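Nisin biosynthesis protein nisC (Lactococcus lactis subsp. lactis, PDB 2G0D) catalyses the cyclisation step of nisin biosynthesis, in which the thioether rings of this lantibiotic are closed, and carries a bound zinc ion. Local coordinates at residues Gly79-Gly84 with Tyr134-Gly139; Leu204-Ala209 with Trp277-Pro282. All blocks are in the same frame, centred on the assembly; numbering follows the deposited sequence.

Contact 1: residues Gly79-Gly84 with Tyr134-Gly139; sequences GSLYSG and YDVIEG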
loop_
_atom_site.group_PDB
_atom_site.type_symbol
_atom_site.label_atom_id
_atom_site.label_comp_id
_atom_site.label_asym_id
_atom_site.label_seq_id
_atom_site.Cartn_x
_atom_site.Cartn_y
_atom_site.Cartn_z
ATOM N N GLY A 79 -2.695 12.822 8.500
ATOM C CA GLY A 79 -3.578 12.560 7.375
ATOM C C GLY A 79 -3.230 11.257 6.654
ATOM O O GLY A 79 -3.777 10.981 5.618
ATOM N N SER A 80 -2.354 10.440 7.237
ATOM C CA SER A 80 -1.704 9.337 6.540
ATOM C C SER A 80 -2.643 8.176 6.167
ATOM O O SER A 80 -3.645 7.940 6.832
ATOM C CB SER A 80 -0.518 8.824 7.364
ATOM O OG SER A 80 -0.937 7.904 8.349
ATOM N N LEU A 81 -2.305 7.468 5.098
ATOM C CA LEU A 81 -3.096 6.300 4.666
ATOM C C LEU A 81 -3.239 5.247 5.786
ATOM O O LEU A 81 -4.346 4.810 6.080
ATOM C CB LEU A 81 -2.506 5.658 3.398
ATOM C CG LEU A 81 -3.203 4.409 2.796
ATOM C CD1 LEU A 81 -4.646 4.692 2.341
ATOM C CD2 LEU A 81 -2.420 3.832 1.610
ATOM N N TYR A 82 -2.122 4.838 6.395
ATOM C CA TYR A 82 -2.150 3.708 7.330
ATOM C C TYR A 82 -2.374 4.066 8.789
ATOM O O TYR A 82 -2.748 3.196 9.561
ATOM C CB TYR A 82 -0.935 2.781 7.151
ATOM C CG TYR A 82 -1.152 1.781 6.026
ATOM C CD1 TYR A 82 -0.937 2.138 4.708
ATOM C CD2 TYR A 82 -1.601 0.477 6.297
ATOM C CE1 TYR A 82 -1.159 1.232 3.668
ATOM C CE2 TYR A 82 -1.837 -0.432 5.269
ATOM C CZ TYR A 82 -1.598 -0.056 3.970
ATOM O OH TYR A 82 -1.821 -0.948 2.961
ATOM N N SER A 83 -2.137 5.320 9.172
ATOM C CA SER A 83 -2.379 5.754 10.570
ATOM C C SER A 83 -3.351 6.917 10.697
ATOM O O SER A 83 -3.800 7.203 11.799
ATOM C CB SER A 83 -1.077 6.158 11.271
ATOM O OG SER A 83 -0.172 5.094 11.252
ATOM N N GLY A 84 -3.650 7.604 9.598
ATOM C CA GLY A 84 -4.374 8.861 9.712
ATOM C C GLY A 84 -5.697 8.945 8.986
ATOM O O GLY A 84 -6.354 7.930 8.751
ATOM N N TYR A 134 7.323 10.751 2.307
ATOM C CA TYR A 134 6.904 10.567 0.913
ATOM C C TYR A 134 6.228 9.210 0.674
ATOM O O TYR A 134 5.626 9.013 -0.384
ATOM C CB TYR A 134 8.122 10.683 -0.018
ATOM C CG TYR A 134 9.159 9.621 0.255
ATOM C CD1 TYR A 134 10.268 9.888 1.071
ATOM C CD2 TYR A 134 9.009 8.332 -0.255
ATOM C CE1 TYR A 134 11.207 8.898 1.350
ATOM C CE2 TYR A 134 9.934 7.337 0.030
ATOM C CZ TYR A 134 11.033 7.621 0.826
ATOM O OH TYR A 134 11.956 6.624 1.089
ATOM N N ASP A 135 6.339 8.294 1.650
ATOM C CA ASP A 135 6.053 6.865 1.422
ATOM C C ASP A 135 4.576 6.477 1.398
ATOM O O ASP A 135 3.691 7.307 1.513
ATOM C CB ASP A 135 6.922 5.933 2.322
ATOM C CG ASP A 135 6.408 5.782 3.767
ATOM O OD1 ASP A 135 7.139 5.184 4.605
ATOM O OD2 ASP A 135 5.296 6.233 4.082
ATOM N N VAL A 136 4.329 5.189 1.231
ATOM C CA VAL A 136 2.967 4.678 1.102
ATOM C C VAL A 136 2.299 4.629 2.483
ATOM O O VAL A 136 1.148 5.032 2.650
ATOM C CB VAL A 136 2.982 3.276 0.402
ATOM C CG1 VAL A 136 1.633 2.615 0.510
ATOM C CG2 VAL A 136 3.428 3.427 -1.056
ATOM N N ILE A 137 3.034 4.155 3.476
ATOM C CA ILE A 137 2.437 3.855 4.778
ATOM C C ILE A 137 2.012 5.122 5.556
ATOM O O ILE A 137 0.851 5.240 5.961
ATOM C CB ILE A 137 3.370 2.913 5.594
ATOM C CG1 ILE A 137 3.751 1.681 4.742
ATOM C CG2 ILE A 137 2.752 2.535 6.960
ATOM C CD1 ILE A 137 2.556 0.758 4.343
ATOM N N GLU A 138 2.938 6.068 5.727
ATOM C CA GLU A 138 2.660 7.309 6.452
ATOM C C GLU A 138 2.732 8.575 5.596
ATOM O O GLU A 138 2.255 9.620 6.015
ATOM C CB GLU A 138 3.578 7.462 7.685
ATOM C CG GLU A 138 3.483 6.296 8.681
ATOM C CD GLU A 138 2.088 6.091 9.263
ATOM O OE1 GLU A 138 1.341 7.072 9.395
ATOM O OE2 GLU A 138 1.734 4.938 9.599
ATOM N N GLY A 139 3.319 8.489 4.401
ATOM C CA GLY A 139 3.611 9.712 3.626
ATOM C C GLY A 139 2.662 10.024 2.479
ATOM O O GLY A 139 1.573 9.464 2.381
HETATM O O HOH W 1 0.228 7.687 3.810
#
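Tyr82 and Ile137 meet where two loops pack side by side, each leading into a helix of the alpha toroid: Gly84 is the N-cap of helix 85-92 and Gly139 that of helix 140-147. Tyr82 can be followed outward from its backbone. Its N-H donates to Ile137 O at 3.0 Å, which brings CB up to Ile137. CB then lies against the Ile137 methyl CG2 at 3.7 Å, and CG grazes the same methyl. Farther out, Ile137 CD1 sits over one face of the ring, displaced toward its rim, in a CH-pi contact 4.0 Å from the centroid. Tyr82 CD1 and CE1 are the ring atoms nearest that methyl, and Tyr82 CE1 also approaches Val136 CG1 at 4.4 Å. Beyond the contact, OH bonds to Ala398 O. A beta-branched residue suits position 137 because its two arms serve CB and ring separately.

Glu138 spans the other end. With CG anti to the carbonyl carbon and the chain bent at chi2 (-60°), its carboxylate arrives between two serines. Ser80 OG donates to Glu138 OE1 at 2.6 Å from above the carboxylate plane, and Ser83 OG donates to Glu138 OE2 at 2.5 Å on the syn side. Ser80 OG also accepts from Ser83 N (3.0 Å), an ST motif, so one small hydroxyl both shapes its loop and binds the neighbour. Asp135 OD2 gives the matching Asx motif by accepting from Glu138 N, and Gly139 N as well. A water takes the Leu81 N-H at 2.9 Å and lies beside Val136 O and Gly139 O. Since each carboxylate oxygen receives a hydroxyl proton, the arrangement is consistent with an ionised Glu138 whose charge, spread over both oxygens, is stabilised by two neutral donors.

Contact 2: residues Leu204-Ala209 with Trp277-Pro282; sequences LAHGLA and WCYGGP. With ZN (zinc ion), chain B.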
loop_
_atom_site.group_PDB
_atom_site.type_symbol
_atom_site.label_atom_id
_atom_site.label_comp_id
_atom_site.label_asym_id
_atom_site.label_seq_id
_atom_site.Cartn_x
_atom_site.Cartn_y
_atom_site.Cartn_z
ATOM N N LEU A 204 8.602 -1.019 -1.923
ATOM C CA LEU A 204 7.352 -0.410 -2.362
ATOM C C LEU A 204 6.757 0.464 -1.268
ATOM O O LEU A 204 6.350 1.612 -1.515
ATOM C CB LEU A 204 6.336 -1.499 -2.745
ATOM C CG LEU A 204 4.968 -0.999 -3.236
ATOM C CD1 LEU A 204 5.126 -0.484 -4.646
ATOM C CD2 LEU A 204 3.915 -2.077 -3.207
ATOM N N ALA A 205 6.689 -0.108 -0.071
ATOM C CA ALA A 205 6.015 0.496 1.080
ATOM C C ALA A 205 6.683 1.788 1.574
ATOM O O ALA A 205 5.995 2.721 2.007
ATOM C CB ALA A 205 5.928 -0.522 2.221
ATOM N N HIS A 206 8.014 1.841 1.490
ATOM C CA HIS A 206 8.776 2.919 2.101
ATOM C C HIS A 206 9.774 3.606 1.179
ATOM O O HIS A 206 10.524 4.493 1.616
ATOM C CB HIS A 206 9.528 2.388 3.333
ATOM C CG HIS A 206 8.641 1.810 4.381
ATOM N ND1 HIS A 206 7.723 2.566 5.077
ATOM C CD2 HIS A 206 8.562 0.558 4.895
ATOM C CE1 HIS A 206 7.104 1.805 5.960
ATOM N NE2 HIS A 206 7.591 0.579 5.867
ATOM N N GLY A 207 9.809 3.193 -0.082
ATOM C CA GLY A 207 10.878 3.603 -0.972
ATOM C C GLY A 207 10.419 3.985 -2.360
ATOM O O GLY A 207 9.270 4.422 -2.558
ATOM N N LEU A 208 11.332 3.789 -3.317
ATOM C CA LEU A 208 11.276 4.400 -4.649
ATOM C C LEU A 208 10.185 3.817 -5.553
ATOM O O LEU A 208 9.548 4.545 -6.328
ATOM C CB LEU A 208 12.665 4.288 -5.324
ATOM C CG LEU A 208 13.064 5.228 -6.475
ATOM C CD1 LEU A 208 13.302 6.689 -6.022
ATOM C CD2 LEU A 208 14.259 4.697 -7.233
ATOM N N ALA A 209 9.970 2.512 -5.454
ATOM C CA ALA A 209 8.941 1.826 -6.237
ATOM C C ALA A 209 7.570 2.406 -5.969
ATOM O O ALA A 209 6.747 2.516 -6.887
ATOM C CB ALA A 209 8.938 0.330 -5.923
ATOM N N TRP A 277 5.281 -7.753 -0.420
ATOM C CA TRP A 277 4.664 -6.542 -0.924
ATOM C C TRP A 277 5.484 -5.312 -0.501
ATOM O O TRP A 277 5.858 -4.496 -1.335
ATOM C CB TRP A 277 3.197 -6.462 -0.447
ATOM C CG TRP A 277 2.542 -5.131 -0.690
ATOM C CD1 TRP A 277 1.909 -4.727 -1.829
ATOM C CD2 TRP A 277 2.436 -4.041 0.241
ATOM N NE1 TRP A 277 1.419 -3.432 -1.677
ATOM C CE2 TRP A 277 1.736 -2.988 -0.418
ATOM C CE3 TRP A 277 2.885 -3.840 1.558
ATOM C CZ2 TRP A 277 1.448 -1.765 0.204
ATOM C CZ3 TRP A 277 2.598 -2.611 2.190
ATOM C CH2 TRP A 277 1.885 -1.591 1.507
ATOM N N CYS A 278 5.785 -5.185 0.787
ATOM C CA CYS A 278 6.470 -3.988 1.279
ATOM C C CYS A 278 7.899 -3.763 0.734
ATOM O O CYS A 278 8.280 -2.630 0.438
ATOM C CB CYS A 278 6.486 -3.984 2.803
ATOM S SG CYS A 278 7.218 -5.451 3.559
ATOM N N TYR A 279 8.673 -4.849 0.631
ATOM C CA TYR A 279 10.030 -4.838 0.107
ATOM C C TYR A 279 10.220 -6.063 -0.789
ATOM O O TYR A 279 9.747 -7.161 -0.469
ATOM C CB TYR A 279 11.052 -4.950 1.248
ATOM C CG TYR A 279 11.302 -3.709 2.089
ATOM C CD1 TYR A 279 12.147 -2.696 1.637
ATOM C CD2 TYR A 279 10.774 -3.609 3.390
ATOM C CE1 TYR A 279 12.421 -1.571 2.440
ATOM C CE2 TYR A 279 11.029 -2.511 4.189
ATOM C CZ TYR A 279 11.846 -1.488 3.704
ATOM O OH TYR A 279 12.088 -0.394 4.493
ATOM N N GLY A 280 10.919 -5.883 -1.898
ATOM C CA GLY A 280 11.318 -7.021 -2.731
ATOM C C GLY A 280 10.498 -7.164 -4.003
ATOM O O GLY A 280 9.613 -6.337 -4.294
ATOM N N GLY A 281 10.798 -8.234 -4.738
ATOM C CA GLY A 281 10.210 -8.502 -6.051
ATOM C C GLY A 281 8.710 -8.319 -6.220
ATOM O O GLY A 281 8.299 -7.666 -7.149
ATOM N N PRO A 282 7.884 -8.915 -5.337
ATOM C CA PRO A 282 6.424 -8.773 -5.558
ATOM C C PRO A 282 5.946 -7.333 -5.631
ATOM O O PRO A 282 5.229 -6.991 -6.559
ATOM C CB PRO A 282 5.804 -9.517 -4.369
ATOM C CG PRO A 282 6.916 -10.570 -4.010
ATOM C CD PRO A 282 8.172 -9.755 -4.149
HETATM ZN ZN ZN B . 6.027 -5.563 5.562
HETATM O O HOH W 2 8.406 -3.959 -2.497
HETATM O O HOH W 3 9.482 -0.681 1.776
HETATM O O HOH W 4 6.918 -4.041 6.842
#
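Leu204 and Trp277 form the apolar centre. In Leu204, CG anti to the backbone N (chi1 -180°) brings the branch to the indole, and the chi2 rotation sets the methyl CD2 over one face, toward its rim; CD2 lies 3.6 Å from the centroid of the five-membered ring. The side chains cross at about a right angle, while the indole NE1 bonds to Leu399 O. Beside them Ala205 CB touches Cys278 CB at 3.6 Å and Trp277 CZ3 at 3.9 Å. Alanine suits this place, where the two backbones come close enough for Ala205 N to donate to Cys278 O at 3.0 Å, almost straight (170°) and onto a carbonyl lone pair.

Both segments are turns entering helices of the alpha toroid, with glycine as N-cap: Gly207 before helix 208-221 and Gly280 before helix 281-294. Gly280 has a positive phi, at which a CB would press on the carbonyl oxygen of Tyr279. The second turn also carries the metal site. Cys278 turns SG away from Ala205 to bind the zinc ion at 2.3 Å, with Cys324, His325 and a water completing the set; in the mechanism proposed for this family the zinc activates the peptide's cysteine thiols, and a thiol would probably take the water's place.

One water accepts from Leu204 N and donates to Trp277 O and Gly280 O. A second donates to Cys278 O at 2.7 Å, receives a weak bond from His206 N, and rests over the centre of the Tyr279 ring. The last layer is the oblique pair of His206 and Tyr279, planes at 45°, with His206 CD2 3.7 Å from Tyr279 OH. Their polar ends have separate partners: Tyr279 OH bonds to Asn201 ND2, and His206 ND1 to Asp135 OD1.

How the contacts relate
From the N terminus the chain passes helix 53-74 and reaches 79-84, then runs through helices 85-92, 100-122 and 131-134 before contact 1 closes this largely helical excursion of 49 residues. Only later does 204-209 open contact 2, whose loop of 67 residues holds helices 208-221, 226-242 and 258-263 and ends at 277-282. The two closures follow in series, neither enclosing nor crossing the other. They touch directly: besides the Asp135 bond, Tyr134 OH makes a weak hydrogen bond to His206 O, and Val136 CG2 packs on Leu204 O. Turns before helices 85-92, 140-147, 208-221 and 281-294 are thereby linked in a row that leads to the zinc ion.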